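Local coordinates for insecticidal Delta-Endotoxin Cry8Ea1 (PDB 3EB7), which kills the soil-dwelling larvae of the beetle Holotrichia parallela, probably by binding midgut cells and opening pores in their membranes as other three-domain Cry toxins do, at residues Q47-I50 with F51-V55; C182-W185 with Y186-L190; T442-D446 with K447-I451; T554-Q557 with A558-L562. All coordinates share one frame; numbering follows the deposited sequence.

Contact 1 of 4, residues Q47-I50 with F51-V55; sequences QWEI and FMEQV
Trp48 and Phe51 supply the apolar part of this contact, near the start of helix 47-59. CE3 of Trp48 lies 4.1 Å from CD1 of Phe51. The six-membered ring of Trp48 and the Phe51 ring meet obliquely, their planes at 54°. Helix 133-153 packs on both side chains.

Backbone bonds of the i to i+4 kind join the turns. Glu53 N gives the straightest one, to Glu49 O at 2.9 Å. Met52 N reaches Trp48 O, and Gln54 N reaches Ile50 O.

The acidic pair is Glu49 and Glu53, also one turn apart. Glu49 bends at chi2 (71°), which swings its carboxylate back over the extended chain of Glu53. Their OE2 atoms come within 2.6 Å, and the two carboxylate planes stand almost perpendicular. The other oxygens look elsewhere: Glu53 OE1 is hydrogen-bonded to Ser2 OG, and Glu49 OE1 has a long, weak ion pair with Arg68.

Two carboxylate oxygens this close would repel if both groups were charged. The closeness would raise the pKa of one acid, so one group is probably protonated and donates to the other.

Contact 2 of 4, residues C182-W185 with Y186-L190; sequences CVQW and YRTGL
Val183 and Arg187 make the closest side-chain packing here, one turn apart on helix 161-191. The two side chains run side by side and point the same way. CG1 of Val183 sits over the centre of one guanidinium face, 3.5 Å from Arg187 CZ. The arginine is extended from CG to NE, which carries the flat group back along the helix to the valine. NE and NH2 bond outside the turn: NE to His469 ND1, NH2 to Glu466 O.

A looser touch joins Trp185 and Thr188. The methyl CG2 of Thr188 lies 4.0 Å from CZ3 of Trp185 and meets the ring obliquely. With CG2 anti to the backbone N, the methyl falls toward the indole. OG1 lies near Gln184 O, but a bond there is not settled, because its proton has another acceptor within reach.

Polar links centre on Gln184 and Thr188. Thr188 N bonds Gln184 O at 3.0 Å in an almost straight line (177°). A water bridges the side chains. It accepts from Gln184 NE2 at 2.6 Å and lies 2.6 Å from Thr188 OG1. Both NE2 and the water lie over one face of Trp185, toward its rim.

Regular backbone bonds complete the turns: Tyr186 N to Cys182 O, Arg187 N to Val183 O and Gly189 N to Trp185 O.

Tyr186 packs on helix 198-220 through Arg208, Met211 and Thr212, and meets His469 edge-to-face. Arg187 also touches Trp536. This end of helix 161-191 thus packs against helix 198-220 and against loop residues of the C-terminal region.

Contact 3 of 4, residues T442-D446 with K447-I451; sequences TVYSD and KITQI
Lys447 brings CD over the CB-CG end of the Tyr444 ring. This CD is 4.2 Å from the ring centroid, an off-centre CH-pi contact. The CB atoms of Tyr444 and Lys447 are 3.7 Å apart, so the two side chains touch from their bases outward. NZ is farther off, 5.2 Å from the centroid, and any cation-pi attraction is weak at most. The lysine's charge goes instead to a salt bridge with Glu233.

Thr449 fills the inside of the turn with both of its branches. OG1 accepts a hydrogen bond from Tyr444 N at 3.3 Å, with an angle of 159° at the hydrogen. The same oxygen lies at the edge of the Tyr444 ring, near its plane. CG2 is anti to the backbone N (OG1 at chi1 -44°), and this sets the methyl 3.2 Å from Thr442 O.

One water links the two arms of the turn. It can donate to Lys447 O (2.7 Å) and to Tyr444 O (2.9 Å), though more acceptors are in reach than it has protons. It also lies 2.5 Å from Thr449 OG1.

Val443 lies across Thr449 at about a right angle and packs on Leu585 and Ile491.

The chain reverses here, with the two ends running 150° apart, but the strands part to different sheets. Strand 442-443 joins strand 482-491, while strand 448-452 pairs with strands 234-235 and 578-588. The turn therefore connects the two sheets at the start of the C-terminal beta-sandwich, the galactose-binding-like domain III of Cry toxins.

Contact 4 of 4, residues T554-Q557 with A558-L562; sequences TFNQ and AQDTL
Asp560 points its carboxylate into the turn, and Phe555, Asn556 and Gln557 surround it. Its OD2 takes the main bond, from Asn556 N at 2.7 Å, and is met nearly along its C-O axis. Gln557 N adds a weak, longer bond to the same oxygen at 3.5 Å. OD1 is used by the strand itself and accepts from Thr561 N on its anti side.

The Phe555 ring presents its edge to this carboxylate. OD2 lies in the ring plane, 3.5 Å from CD2, and the two planes are inclined at 61°. With CG beside its own backbone N, the ring runs along Asp560. The next atom of the same edge, CE2, reaches Leu562 CD1 at 3.9 Å, and these two side chains cross at about a right angle.

Gln557 comes across Asp560 from another direction. Its CG sits between the backbone N and C, and a bend at chi2 (-92°) lays the amide beside Gln559 O. OE1 stops 3.5 Å from Asp560 CG, and the amide and carboxylate planes are 54° apart.

Around the site, Phe555 packs on Leu489 and Ile491 of strand 482-491 and meets Phe553 edge-to-face. Arg517 touches Asp560 from strand 511-517.

Asp560 is buried. Two backbone N-H groups bond its oxygens, and a third does so weakly. The N-H donors would favour the charged form, while Gln557 OE1 beside the carboxylate would work weakly against it. The bonds to OD2 tie residues 556 and 557 to the start of strand 559-567.

Overall arrangement
Contacts 1 and 2 are helical turns of the N-terminal domain, their centres about 17 Å apart and not touching. Contacts 3 and 4 are turns in the C-terminal beta domain, on the far side of the chain's centre from the helical pair. Their centres are about 13 Å apart, and Val443 packs on Phe555. Both reach the sheet that contains strands 482-491 and 559-567. Contact 1 is the most buried; the other three are partly buried. Regular backbone bonds carry the helical contacts, with an acid pair added in one and a water bridge in the other. In the turns, side-chain oxygens of Thr449 and Asp560 receive backbone N-H groups instead.

Contact 1 of 4, residues Q47-I50 with F51-V55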
loop_
_atom_site.group_PDB
_atom_site.type_symbol
_atom_site.label_atom_id
_atom_site.label_comp_id
_atom_site.label_asym_id
_atom_site.label_seq_id
_atom_site.Cartn_x
_atom_site.Cartn_y
_atom_site.Cartn_z
ATOM N N GLN A 47 4.171 7.391 -21.561
ATOM C CA GLN A 47 4.218 7.210 -20.102
ATOM C C GLN A 47 4.378 5.713 -19.751
ATOM O O GLN A 47 4.955 5.371 -18.744
ATOM C CB GLN A 47 3.022 7.903 -19.421
ATOM C CG GLN A 47 3.112 8.063 -17.903
ATOM C CD GLN A 47 4.258 8.962 -17.437
ATOM O OE1 GLN A 47 4.796 8.763 -16.355
ATOM N NE2 GLN A 47 4.671 9.913 -18.278
ATOM N N TRP A 48 3.931 4.821 -20.632
ATOM C CA TRP A 48 4.109 3.379 -20.432
ATOM C C TRP A 48 5.568 2.875 -20.567
ATOM O O TRP A 48 5.955 1.877 -19.935
ATOM C CB TRP A 48 3.180 2.593 -21.364
ATOM C CG TRP A 48 1.718 2.987 -21.198
ATOM C CD1 TRP A 48 1.057 3.965 -21.856
ATOM C CD2 TRP A 48 0.784 2.415 -20.281
ATOM N NE1 TRP A 48 -0.255 4.034 -21.431
ATOM C CE2 TRP A 48 -0.449 3.087 -20.465
ATOM C CE3 TRP A 48 0.859 1.374 -19.347
ATOM C CZ2 TRP A 48 -1.598 2.761 -19.733
ATOM C CZ3 TRP A 48 -0.264 1.049 -18.632
ATOM C CH2 TRP A 48 -1.481 1.746 -18.812
ATOM N N GLU A 49 6.358 3.556 -21.403
ATOM C CA GLU A 49 7.790 3.254 -21.541
ATOM C C GLU A 49 8.488 3.515 -20.212
ATOM O O GLU A 49 9.340 2.764 -19.833
ATOM C CB GLU A 49 8.428 4.073 -22.685
ATOM C CG GLU A 49 9.950 4.226 -22.613
ATOM C CD GLU A 49 10.731 2.923 -22.908
ATOM O OE1 GLU A 49 10.116 1.867 -23.151
ATOM O OE2 GLU A 49 11.998 2.960 -22.897
ATOM N N ILE A 50 8.095 4.568 -19.496
ATOM C CA ILE A 50 8.572 4.803 -18.125
ATOM C C ILE A 50 8.333 3.639 -17.120
ATOM O O ILE A 50 9.213 3.344 -16.299
ATOM C CB ILE A 50 8.028 6.170 -17.618
ATOM C CG1 ILE A 50 8.593 7.286 -18.515
ATOM C CG2 ILE A 50 8.363 6.424 -16.111
ATOM C CD1 ILE A 50 7.903 8.631 -18.349
ATOM N N PHE A 51 7.171 2.997 -17.180
ATOM C CA PHE A 51 6.868 1.786 -16.401
ATOM C C PHE A 51 7.804 0.613 -16.733
ATOM O O PHE A 51 8.206 -0.162 -15.844
ATOM C CB PHE A 51 5.384 1.355 -16.576
ATOM C CG PHE A 51 4.394 2.255 -15.864
ATOM C CD1 PHE A 51 3.401 2.918 -16.568
ATOM C CD2 PHE A 51 4.445 2.417 -14.471
ATOM C CE1 PHE A 51 2.474 3.762 -15.909
ATOM C CE2 PHE A 51 3.518 3.240 -13.790
ATOM C CZ PHE A 51 2.548 3.919 -14.516
ATOM N N MET A 52 8.158 0.491 -18.010
ATOM C CA MET A 52 9.065 -0.562 -18.439
ATOM C C MET A 52 10.482 -0.279 -17.955
ATOM O O MET A 52 11.154 -1.158 -17.387
ATOM C CB MET A 52 9.054 -0.695 -19.957
ATOM C CG MET A 52 7.744 -1.124 -20.526
ATOM S SD MET A 52 7.915 -1.396 -22.331
ATOM C CE MET A 52 6.184 -1.649 -22.774
ATOM N N GLU A 53 10.933 0.949 -18.168
ATOM C CA GLU A 53 12.250 1.376 -17.703
ATOM C C GLU A 53 12.430 1.189 -16.194
ATOM O O GLU A 53 13.501 0.767 -15.722
ATOM C CB GLU A 53 12.526 2.826 -18.117
ATOM C CG GLU A 53 12.570 3.023 -19.638
ATOM C CD GLU A 53 12.897 4.474 -20.061
ATOM O OE1 GLU A 53 13.118 5.352 -19.201
ATOM O OE2 GLU A 53 12.930 4.756 -21.277
ATOM N N GLN A 54 11.391 1.507 -15.440
ATOM C CA GLN A 54 11.394 1.270 -13.993
ATOM C C GLN A 54 11.779 -0.171 -13.621
ATOM O O GLN A 54 12.747 -0.405 -12.931
ATOM C CB GLN A 54 10.010 1.607 -13.399
ATOM C CG GLN A 54 9.924 1.300 -11.938
ATOM C CD GLN A 54 8.493 1.253 -11.419
ATOM O OE1 GLN A 54 8.259 1.514 -10.235
ATOM N NE2 GLN A 54 7.539 0.934 -12.291
ATOM N N VAL A 55 11.003 -1.142 -14.082
ATOM C CA VAL A 55 11.189 -2.509 -13.612
ATOM C C VAL A 55 12.466 -3.090 -14.235
ATOM O O VAL A 55 13.156 -3.840 -13.592
ATOM C CB VAL A 55 9.897 -3.344 -13.805
ATOM C CG1 VAL A 55 9.991 -4.725 -13.114
ATOM C CG2 VAL A 55 8.697 -2.561 -13.203
#

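Contact 2 of 4, residues C182-W185 with Y186-L190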
loop_
_atom_site.group_PDB
_atom_site.type_symbol
_atom_site.label_atom_id
_atom_site.label_comp_id
_atom_site.label_asym_id
_atom_site.label_seq_id
_atom_site.Cartn_x
_atom_site.Cartn_y
_atom_site.Cartn_z
ATOM N N CYS A 182 -0.369 -10.522 -10.811
ATOM C CA CYS A 182 0.358 -9.516 -10.022
ATOM C C CYS A 182 1.101 -10.072 -8.800
ATOM O O CYS A 182 2.309 -9.872 -8.649
ATOM C CB CYS A 182 -0.614 -8.442 -9.528
ATOM S SG CYS A 182 -1.204 -7.329 -10.837
ATOM N N VAL A 183 0.369 -10.736 -7.916
ATOM C CA VAL A 183 0.961 -11.276 -6.691
ATOM C C VAL A 183 2.061 -12.278 -7.056
ATOM O O VAL A 183 3.187 -12.161 -6.580
ATOM C CB VAL A 183 -0.137 -11.879 -5.751
ATOM C CG1 VAL A 183 0.499 -12.621 -4.540
ATOM C CG2 VAL A 183 -1.115 -10.755 -5.308
ATOM N N GLN A 184 1.743 -13.205 -7.948
ATOM C CA GLN A 184 2.702 -14.224 -8.381
ATOM C C GLN A 184 4.032 -13.685 -8.913
ATOM O O GLN A 184 5.099 -14.063 -8.418
ATOM C CB GLN A 184 2.070 -15.201 -9.412
ATOM C CG GLN A 184 3.121 -16.156 -10.003
ATOM C CD GLN A 184 2.641 -16.944 -11.229
ATOM O OE1 GLN A 184 1.441 -17.112 -11.469
ATOM N NE2 GLN A 184 3.607 -17.431 -12.013
ATOM N N TRP A 185 3.963 -12.813 -9.927
ATOM C CA TRP A 185 5.150 -12.202 -10.527
ATOM C C TRP A 185 5.808 -11.178 -9.643
ATOM O O TRP A 185 7.017 -11.023 -9.712
ATOM C CB TRP A 185 4.844 -11.671 -11.920
ATOM C CG TRP A 185 4.550 -12.857 -12.822
ATOM C CD1 TRP A 185 3.319 -13.281 -13.226
ATOM C CD2 TRP A 185 5.492 -13.807 -13.342
ATOM N NE1 TRP A 185 3.430 -14.407 -14.010
ATOM C CE2 TRP A 185 4.749 -14.765 -14.092
ATOM C CE3 TRP A 185 6.887 -13.947 -13.260
ATOM C CZ2 TRP A 185 5.358 -15.849 -14.779
ATOM C CZ3 TRP A 185 7.510 -15.060 -13.951
ATOM C CH2 TRP A 185 6.733 -15.976 -14.695
ATOM N N TYR A 186 5.042 -10.542 -8.748
ATOM C CA TYR A 186 5.665 -9.758 -7.675
ATOM C C TYR A 186 6.561 -10.651 -6.801
ATOM O O TYR A 186 7.698 -10.286 -6.537
ATOM C CB TYR A 186 4.627 -9.025 -6.802
ATOM C CG TYR A 186 5.259 -8.398 -5.570
ATOM C CD1 TYR A 186 5.723 -7.060 -5.586
ATOM C CD2 TYR A 186 5.389 -9.137 -4.380
ATOM C CE1 TYR A 186 6.333 -6.480 -4.424
ATOM C CE2 TYR A 186 5.977 -8.590 -3.244
ATOM C CZ TYR A 186 6.457 -7.264 -3.262
ATOM O OH TYR A 186 7.007 -6.743 -2.089
ATOM N N ARG A 187 6.052 -11.816 -6.366
ATOM C CA ARG A 187 6.834 -12.752 -5.547
ATOM C C ARG A 187 8.061 -13.292 -6.274
ATOM O O ARG A 187 9.145 -13.264 -5.738
ATOM C CB ARG A 187 5.942 -13.895 -4.996
ATOM C CG ARG A 187 4.879 -13.381 -3.952
ATOM C CD ARG A 187 3.855 -14.453 -3.577
ATOM N NE ARG A 187 2.989 -14.045 -2.464
ATOM C CZ ARG A 187 1.888 -14.702 -2.093
ATOM N NH1 ARG A 187 1.495 -15.776 -2.758
ATOM N NH2 ARG A 187 1.145 -14.243 -1.100
ATOM N N THR A 188 7.886 -13.813 -7.481
ATOM C CA THR A 188 8.996 -14.270 -8.330
ATOM C C THR A 188 10.028 -13.145 -8.555
ATOM O O THR A 188 11.213 -13.347 -8.339
ATOM C CB THR A 188 8.457 -14.777 -9.690
ATOM O OG1 THR A 188 7.460 -15.785 -9.453
ATOM C CG2 THR A 188 9.577 -15.354 -10.560
ATOM N N GLY A 189 9.580 -11.957 -8.957
ATOM C CA GLY A 189 10.498 -10.838 -9.132
ATOM C C GLY A 189 11.366 -10.572 -7.928
ATOM O O GLY A 189 12.587 -10.410 -8.030
ATOM N N LEU A 190 10.743 -10.541 -6.761
ATOM C CA LEU A 190 11.453 -10.238 -5.531
ATOM C C LEU A 190 12.388 -11.403 -5.168
ATOM O O LEU A 190 13.524 -11.185 -4.746
ATOM C CB LEU A 190 10.424 -9.961 -4.424
ATOM C CG LEU A 190 10.902 -9.478 -3.064
ATOM C CD1 LEU A 190 11.553 -8.062 -3.166
ATOM C CD2 LEU A 190 9.737 -9.495 -2.043
HETATM O O HOH W 1 6.107 -17.171 -11.217
#

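Contact 3 of 4, residues T442-D446 with K447-I451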
loop_
_atom_site.group_PDB
_atom_site.type_symbol
_atom_site.label_atom_id
_atom_site.label_comp_id
_atom_site.label_asym_id
_atom_site.label_seq_id
_atom_site.Cartn_x
_atom_site.Cartn_y
_atom_site.Cartn_z
ATOM N N THR A 442 -12.433 5.573 11.987
ATOM C CA THR A 442 -13.694 6.274 11.822
ATOM C C THR A 442 -14.666 5.377 11.094
ATOM O O THR A 442 -14.296 4.733 10.126
ATOM C CB THR A 442 -13.496 7.592 11.025
ATOM O OG1 THR A 442 -12.614 8.443 11.758
ATOM C CG2 THR A 442 -14.814 8.357 10.790
ATOM N N VAL A 443 -15.910 5.359 11.569
ATOM C CA VAL A 443 -17.028 4.650 10.925
ATOM C C VAL A 443 -17.979 5.712 10.380
ATOM O O VAL A 443 -18.488 6.559 11.148
ATOM C CB VAL A 443 -17.755 3.690 11.937
ATOM C CG1 VAL A 443 -18.887 2.894 11.278
ATOM C CG2 VAL A 443 -16.758 2.725 12.540
ATOM N N TYR A 444 -18.180 5.663 9.060
ATOM C CA TYR A 444 -19.064 6.572 8.326
ATOM C C TYR A 444 -20.512 6.093 8.243
ATOM O O TYR A 444 -20.756 4.904 8.046
ATOM C CB TYR A 444 -18.524 6.842 6.906
ATOM C CG TYR A 444 -17.108 7.369 6.952
ATOM C CD1 TYR A 444 -16.023 6.494 6.905
ATOM C CD2 TYR A 444 -16.854 8.740 7.095
ATOM C CE1 TYR A 444 -14.712 6.962 6.988
ATOM C CE2 TYR A 444 -15.562 9.215 7.178
ATOM C CZ TYR A 444 -14.493 8.321 7.122
ATOM O OH TYR A 444 -13.206 8.789 7.198
ATOM N N SER A 445 -21.456 7.018 8.377
ATOM C CA SER A 445 -22.877 6.685 8.319
ATOM C C SER A 445 -23.300 6.439 6.894
ATOM O O SER A 445 -24.308 5.809 6.649
ATOM C CB SER A 445 -23.727 7.845 8.819
ATOM O OG SER A 445 -23.301 8.255 10.089
ATOM N N ASP A 446 -22.561 7.007 5.957
ATOM C CA ASP A 446 -23.011 7.067 4.586
ATOM C C ASP A 446 -22.071 6.374 3.586
ATOM O O ASP A 446 -22.211 6.522 2.382
ATOM C CB ASP A 446 -23.356 8.529 4.207
ATOM C CG ASP A 446 -22.137 9.482 4.187
ATOM O OD1 ASP A 446 -21.088 9.266 4.869
ATOM O OD2 ASP A 446 -22.245 10.498 3.448
ATOM N N LYS A 447 -21.130 5.595 4.106
ATOM C CA LYS A 447 -20.159 4.865 3.304
ATOM C C LYS A 447 -20.028 3.429 3.860
ATOM O O LYS A 447 -20.397 3.169 5.005
ATOM C CB LYS A 447 -18.807 5.567 3.404
ATOM C CG LYS A 447 -18.797 6.907 2.739
ATOM C CD LYS A 447 -17.647 7.774 3.229
ATOM C CE LYS A 447 -17.921 9.267 2.941
ATOM N NZ LYS A 447 -16.704 9.977 2.438
ATOM N N ILE A 448 -19.540 2.520 3.026
ATOM C CA ILE A 448 -19.024 1.231 3.446
ATOM C C ILE A 448 -17.637 1.489 4.060
ATOM O O ILE A 448 -16.743 2.031 3.388
ATOM C CB ILE A 448 -18.946 0.239 2.226
ATOM C CG1 ILE A 448 -20.360 -0.007 1.657
ATOM C CG2 ILE A 448 -18.215 -1.064 2.617
ATOM C CD1 ILE A 448 -20.469 -0.822 0.377
ATOM N N THR A 449 -17.466 1.168 5.345
ATOM C CA THR A 449 -16.170 1.365 6.005
ATOM C C THR A 449 -15.388 0.063 6.014
ATOM O O THR A 449 -15.886 -0.952 6.478
ATOM C CB THR A 449 -16.344 1.912 7.451
ATOM O OG1 THR A 449 -17.331 2.966 7.436
ATOM C CG2 THR A 449 -15.076 2.484 7.941
ATOM N N GLN A 450 -14.168 0.073 5.476
ATOM C CA GLN A 450 -13.290 -1.109 5.584
ATOM C C GLN A 450 -12.313 -0.932 6.725
ATOM O O GLN A 450 -11.653 0.107 6.812
ATOM C CB GLN A 450 -12.528 -1.371 4.282
ATOM C CG GLN A 450 -13.440 -1.788 3.134
ATOM C CD GLN A 450 -12.680 -2.005 1.842
ATOM O OE1 GLN A 450 -11.454 -1.924 1.809
ATOM N NE2 GLN A 450 -13.395 -2.296 0.783
ATOM N N ILE A 451 -12.244 -1.934 7.606
ATOM C CA ILE A 451 -11.413 -1.883 8.788
ATOM C C ILE A 451 -10.652 -3.180 8.855
ATOM O O ILE A 451 -11.197 -4.191 9.315
ATOM C CB ILE A 451 -12.219 -1.772 10.116
ATOM C CG1 ILE A 451 -13.382 -0.763 9.990
ATOM C CG2 ILE A 451 -11.246 -1.521 11.321
ATOM C CD1 ILE A 451 -13.030 0.689 10.341
HETATM O O HOH W 2 -19.705 2.311 7.503
#

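Contact 4 of 4, residues T554-Q557 with A558-L562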
loop_
_atom_site.group_PDB
_atom_site.type_symbol
_atom_site.label_atom_id
_atom_site.label_comp_id
_atom_site.label_asym_id
_atom_site.label_seq_id
_atom_site.Cartn_x
_atom_site.Cartn_y
_atom_site.Cartn_z
ATOM N N THR A 554 -26.805 -1.380 16.248
ATOM C CA THR A 554 -26.298 -0.028 16.412
ATOM C C THR A 554 -25.097 -0.031 17.378
ATOM O O THR A 554 -24.970 -0.920 18.220
ATOM C CB THR A 554 -27.386 0.907 16.973
ATOM O OG1 THR A 554 -27.857 0.357 18.199
ATOM C CG2 THR A 554 -28.550 1.017 16.010
ATOM N N PHE A 555 -24.226 0.963 17.253
ATOM C CA PHE A 555 -23.249 1.219 18.291
ATOM C C PHE A 555 -23.874 1.876 19.531
ATOM O O PHE A 555 -24.870 2.559 19.443
ATOM C CB PHE A 555 -22.083 2.040 17.728
ATOM C CG PHE A 555 -21.282 1.290 16.708
ATOM C CD1 PHE A 555 -21.505 1.491 15.348
ATOM C CD2 PHE A 555 -20.347 0.361 17.109
ATOM C CE1 PHE A 555 -20.803 0.783 14.409
ATOM C CE2 PHE A 555 -19.633 -0.343 16.191
ATOM C CZ PHE A 555 -19.858 -0.142 14.826
ATOM N N ASN A 556 -23.261 1.678 20.680
ATOM C CA ASN A 556 -23.708 2.228 21.938
ATOM C C ASN A 556 -23.292 3.703 22.079
ATOM O O ASN A 556 -24.064 4.549 22.572
ATOM C CB ASN A 556 -23.112 1.410 23.092
ATOM C CG ASN A 556 -23.568 -0.049 23.101
ATOM O OD1 ASN A 556 -24.645 -0.377 22.613
ATOM N ND2 ASN A 556 -22.753 -0.926 23.696
ATOM N N GLN A 557 -22.063 4.013 21.674
ATOM C CA GLN A 557 -21.564 5.370 21.838
ATOM C C GLN A 557 -20.567 5.734 20.756
ATOM O O GLN A 557 -20.250 4.883 19.898
ATOM C CB GLN A 557 -21.009 5.603 23.250
ATOM C CG GLN A 557 -19.629 5.143 23.491
ATOM C CD GLN A 557 -19.542 3.738 24.025
ATOM O OE1 GLN A 557 -20.185 2.822 23.515
ATOM N NE2 GLN A 557 -18.715 3.549 25.056
ATOM N N ALA A 558 -20.110 6.998 20.792
ATOM C CA ALA A 558 -19.225 7.564 19.775
ATOM C C ALA A 558 -17.877 6.825 19.742
ATOM O O ALA A 558 -17.308 6.596 18.684
ATOM C CB ALA A 558 -19.045 9.051 20.004
ATOM N N GLN A 559 -17.408 6.419 20.910
ATOM C CA GLN A 559 -16.177 5.684 21.050
ATOM C C GLN A 559 -16.597 4.273 21.426
ATOM O O GLN A 559 -16.909 4.021 22.589
ATOM C CB GLN A 559 -15.327 6.294 22.168
ATOM C CG GLN A 559 -14.495 7.512 21.755
ATOM C CD GLN A 559 -15.332 8.753 21.563
ATOM O OE1 GLN A 559 -15.769 9.379 22.554
ATOM N NE2 GLN A 559 -15.556 9.147 20.277
ATOM N N ASP A 560 -16.647 3.376 20.435
ATOM C CA ASP A 560 -17.108 2.000 20.634
ATOM C C ASP A 560 -16.027 0.990 20.216
ATOM O O ASP A 560 -14.958 1.368 19.706
ATOM C CB ASP A 560 -18.451 1.759 19.897
ATOM C CG ASP A 560 -19.460 0.915 20.728
ATOM O OD1 ASP A 560 -19.081 0.079 21.568
ATOM O OD2 ASP A 560 -20.660 1.067 20.523
ATOM N N THR A 561 -16.269 -0.285 20.488
ATOM C CA THR A 561 -15.295 -1.300 20.150
ATOM C C THR A 561 -15.949 -2.363 19.319
ATOM O O THR A 561 -17.156 -2.502 19.356
ATOM C CB THR A 561 -14.694 -1.973 21.377
ATOM O OG1 THR A 561 -15.753 -2.477 22.168
ATOM C CG2 THR A 561 -13.900 -0.990 22.206
ATOM N N LEU A 562 -15.127 -3.088 18.555
ATOM C CA LEU A 562 -15.552 -4.255 17.809
ATOM C C LEU A 562 -14.524 -5.355 18.030
ATOM O O LEU A 562 -13.348 -5.088 18.249
ATOM C CB LEU A 562 -15.651 -3.896 16.343
ATOM C CG LEU A 562 -16.934 -4.145 15.528
ATOM C CD1 LEU A 562 -18.258 -3.973 16.304
ATOM C CD2 LEU A 562 -16.910 -3.227 14.287
#